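Local coordinates for DUF1116 domain-containing protein (Enterococcus faecalis, PDB 3CLQ), which is of unknown function but belongs to the AllG family and may act as a subunit of an oxamate carbamoyltransferase, at residues I22-L28 with E172-R177. Numbering follows the deposited sequence.
Sequences IQSKPIL and EGIDLR
Leu28 and Ile174 face each other as an antiparallel hydrogen-bonded pair, with Leu28 N to Ile174 O at 2.6 Å and Ile174 N to Leu28 O at 2.9 Å. One residue along, Ile27 and Asp175 form the non-hydrogen-bonded pair. The chain of 172-177 then turns into helix 176-183, yet the pairing runs on for one more bond, Leu176 N to Pro26 O at 2.9 Å, so the first residue of helix 176-183 donates to the carbonyl of Pro26, where strand 26-33 begins. This is a short edge strand passing straight into a helix: 174-175 borders 26-33, whose other neighbour is 114-120.

The two faces of the sheet differ in character. Beside Leu28 and Ile174, Leu176 sets CD1 3.8 Å from Leu28 CB, and Ile118 and Trp237 also touch Leu176. On the other face Ile27 lays CD1 against CA of Asp175 (3.6 Å). Asp175 is the N-cap residue: with CG anti to the backbone N (chi1 178°), its carboxylate lies beside the carbonyl carbon, toward the helix start, where OD1 accepts from Leu178 N. Its OD2 makes a long salt bridge with Lys25 NZ, 3.6 Å away; the lysine's stronger partner is Glu121. Arg177 reaches back over the turn after helix 6-23. Lys25 CD lies over one guanidinium face, offset toward its rim, the two side chains crossing at about a right angle, and NH1 gives a weak bond to Ile22 O (3.0 Å, 124° at the hydrogen).

Chemically, backbone bonds fix the register, whereas Asp175 serves both the helix start, through OD1, and Lys25, through OD2.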
ATOM      1  N   ILE B  22      -3.117  12.177 -20.518  1.00 51.53           N
ATOM      2  CA  ILE B  22      -2.378  10.935 -20.241  1.00 51.05           C
ATOM      3  C   ILE B  22      -0.897  11.192 -20.034  1.00 52.15           C
ATOM      4  O   ILE B  22      -0.278  10.615 -19.137  1.00 54.28           O
ATOM      5  CB  ILE B  22      -2.557   9.919 -21.386  1.00 50.40           C
ATOM      6  CG1 ILE B  22      -3.935   9.261 -21.314  1.00 48.75           C
ATOM      7  CG2 ILE B  22      -1.437   8.867 -21.388  1.00 50.03           C
ATOM      8  CD1 ILE B  22      -4.343   8.608 -22.616  1.00 47.99           C
ATOM      9  N   GLN B  23      -0.315  12.056 -20.856  1.00 51.78           N
ATOM     10  CA  GLN B  23       1.121  12.307 -20.768  1.00 51.50           C
ATOM     11  C   GLN B  23       1.560  13.382 -19.770  1.00 51.94           C
ATOM     12  O   GLN B  23       2.755  13.553 -19.547  1.00 51.53           O
ATOM     13  CB  GLN B  23       1.671  12.636 -22.141  1.00 50.99           C
ATOM     14  CG  GLN B  23       1.440  11.530 -23.110  1.00 50.91           C
ATOM     15  CD  GLN B  23       2.073  11.798 -24.454  1.00 50.80           C
ATOM     16  OE1 GLN B  23       2.255  10.880 -25.249  1.00 51.56           O
ATOM     17  NE2 GLN B  23       2.411  13.052 -24.718  1.00 50.21           N
ATOM     18  N   SER B  24       0.621  14.140 -19.208  1.00 51.70           N
ATOM     19  CA  SER B  24       0.973  15.032 -18.125  1.00 51.46           C
ATOM     20  C   SER B  24       1.680  14.251 -17.049  1.00 52.83           C
ATOM     21  O   SER B  24       1.394  13.076 -16.835  1.00 53.91           O
ATOM     22  CB  SER B  24      -0.251  15.656 -17.520  1.00 50.64           C
ATOM     23  OG  SER B  24      -0.788  16.585 -18.421  1.00 51.62           O
ATOM     24  N   LYS B  25       2.599  14.912 -16.360  1.00 53.46           N
ATOM     25  CA  LYS B  25       3.332  14.274 -15.304  1.00 54.35           C
ATOM     26  C   LYS B  25       3.458  15.253 -14.155  1.00 53.38           C
ATOM     27  O   LYS B  25       4.446  15.958 -14.032  1.00 52.34           O
ATOM     28  CB  LYS B  25       4.696  13.827 -15.815  1.00 56.63           C
ATOM     29  CG  LYS B  25       5.061  12.417 -15.412  1.00 58.90           C
ATOM     30  CD  LYS B  25       5.846  11.675 -16.517  1.00 59.94           C
ATOM     31  CE  LYS B  25       7.327  11.958 -16.468  1.00 61.28           C
ATOM     32  NZ  LYS B  25       7.934  11.797 -15.102  1.00 62.04           N
ATOM     33  N   PRO B  26       2.440  15.283 -13.299  1.00 53.64           N
ATOM     34  CA  PRO B  26       2.341  16.151 -12.125  1.00 54.24           C
ATOM     35  C   PRO B  26       3.419  15.849 -11.087  1.00 54.64           C
ATOM     36  O   PRO B  26       3.484  14.715 -10.571  1.00 57.05           O
ATOM     37  CB  PRO B  26       0.985  15.785 -11.535  1.00 53.89           C
ATOM     38  CG  PRO B  26       0.268  15.070 -12.620  1.00 54.19           C
ATOM     39  CD  PRO B  26       1.281  14.389 -13.432  1.00 53.03           C
ATOM     40  N   ILE B  27       4.246  16.849 -10.786  1.00 53.38           N
ATOM     41  CA  ILE B  27       5.312  16.730  -9.785  1.00 52.26           C
ATOM     42  C   ILE B  27       5.041  17.606  -8.566  1.00 51.98           C
ATOM     43  O   ILE B  27       4.797  18.812  -8.682  1.00 51.30           O
ATOM     44  CB  ILE B  27       6.691  17.111 -10.368  1.00 51.90           C
ATOM     45  CG1 ILE B  27       6.960  16.335 -11.672  1.00 51.39           C
ATOM     46  CG2 ILE B  27       7.816  16.874  -9.334  1.00 50.37           C
ATOM     47  CD1 ILE B  27       6.974  14.815 -11.522  1.00 50.35           C
ATOM     48  N   LEU B  28       5.067  17.000  -7.387  1.00 51.33           N
ATOM     49  CA  LEU B  28       4.881  17.786  -6.189  1.00 50.31           C
ATOM     50  C   LEU B  28       6.192  18.469  -5.956  1.00 50.43           C
ATOM     51  O   LEU B  28       7.198  17.781  -5.687  1.00 49.11           O
ATOM     52  CB  LEU B  28       4.548  16.899  -5.004  1.00 50.11           C
ATOM     53  CG  LEU B  28       4.550  17.657  -3.679  1.00 50.04           C
ATOM     54  CD1 LEU B  28       3.624  18.883  -3.728  1.00 48.85           C
ATOM     55  CD2 LEU B  28       4.111  16.728  -2.595  1.00 50.38           C
ATOM     56  N   GLU B 172      14.323  17.605  -7.134  1.00 62.59           N
ATOM     57  CA  GLU B 172      13.743  16.796  -8.199  1.00 63.34           C
ATOM     58  C   GLU B 172      12.215  16.737  -8.099  1.00 62.26           C
ATOM     59  O   GLU B 172      11.531  16.381  -9.061  1.00 62.22           O
ATOM     60  CB  GLU B 172      14.281  15.371  -8.104  1.00 65.03           C
ATOM     61  CG  GLU B 172      13.891  14.655  -6.775  1.00 67.58           C
ATOM     62  CD  GLU B 172      14.949  14.804  -5.641  1.00 69.30           C
ATOM     63  OE1 GLU B 172      15.410  15.960  -5.349  1.00 69.88           O
ATOM     64  OE2 GLU B 172      15.308  13.749  -5.043  1.00 68.83           O
ATOM     65  N   GLY B 173      11.689  17.061  -6.922  1.00 60.76           N
ATOM     66  CA  GLY B 173      10.284  16.911  -6.650  1.00 59.13           C
ATOM     67  C   GLY B 173       9.873  15.460  -6.465  1.00 58.83           C
ATOM     68  O   GLY B 173      10.643  14.536  -6.720  1.00 58.62           O
ATOM     69  N   ILE B 174       8.641  15.274  -6.009  1.00 58.61           N
ATOM     70  CA  ILE B 174       8.027  13.973  -5.903  1.00 58.53           C
ATOM     71  C   ILE B 174       7.082  13.769  -7.107  1.00 59.60           C
ATOM     72  O   ILE B 174       6.239  14.637  -7.439  1.00 59.62           O
ATOM     73  CB  ILE B 174       7.280  13.863  -4.561  1.00 58.80           C
ATOM     74  CG1 ILE B 174       8.278  14.047  -3.412  1.00 59.48           C
ATOM     75  CG2 ILE B 174       6.509  12.558  -4.444  1.00 57.88           C
ATOM     76  CD1 ILE B 174       7.742  13.666  -2.063  1.00 60.04           C
ATOM     77  N   ASP B 175       7.257  12.629  -7.780  1.00 59.29           N
ATOM     78  CA  ASP B 175       6.474  12.294  -8.968  1.00 58.11           C
ATOM     79  C   ASP B 175       5.133  11.701  -8.593  1.00 56.45           C
ATOM     80  O   ASP B 175       5.039  10.604  -8.058  1.00 57.28           O
ATOM     81  CB  ASP B 175       7.249  11.332  -9.867  1.00 58.64           C
ATOM     82  CG  ASP B 175       6.466  10.921 -11.100  1.00 59.71           C
ATOM     83  OD1 ASP B 175       5.269  11.295 -11.250  1.00 59.56           O
ATOM     84  OD2 ASP B 175       7.073  10.216 -11.932  1.00 61.29           O
ATOM     85  N   LEU B 176       4.080  12.424  -8.900  1.00 55.08           N
ATOM     86  CA  LEU B 176       2.804  12.041  -8.390  1.00 54.08           C
ATOM     87  C   LEU B 176       2.143  10.976  -9.262  1.00 54.91           C
ATOM     88  O   LEU B 176       1.484  10.071  -8.760  1.00 54.67           O
ATOM     89  CB  LEU B 176       1.952  13.277  -8.263  1.00 53.03           C
ATOM     90  CG  LEU B 176       1.770  13.930  -6.888  1.00 52.50           C
ATOM     91  CD1 LEU B 176       2.842  13.586  -5.860  1.00 50.43           C
ATOM     92  CD2 LEU B 176       1.613  15.449  -7.044  1.00 51.26           C
ATOM     93  N   ARG B 177       2.325  11.055 -10.571  1.00 56.11           N
ATOM     94  CA  ARG B 177       1.706  10.046 -11.411  1.00 56.41           C
ATOM     95  C   ARG B 177       2.323   8.689 -11.144  1.00 55.82           C
ATOM     96  O   ARG B 177       1.647   7.684 -11.192  1.00 55.92           O
ATOM     97  CB  ARG B 177       1.791  10.383 -12.892  1.00 56.83           C
ATOM     98  CG  ARG B 177       0.890   9.509 -13.731  1.00 57.15           C
ATOM     99  CD  ARG B 177       1.139   9.730 -15.201  1.00 58.43           C
ATOM    100  NE  ARG B 177       2.458   9.242 -15.599  1.00 59.74           N
ATOM    101  CZ  ARG B 177       3.001   9.440 -16.798  1.00 60.25           C
ATOM    102  NH1 ARG B 177       2.347  10.114 -17.738  1.00 60.47           N
ATOM    103  NH2 ARG B 177       4.199   8.955 -17.062  1.00 60.67           N
TER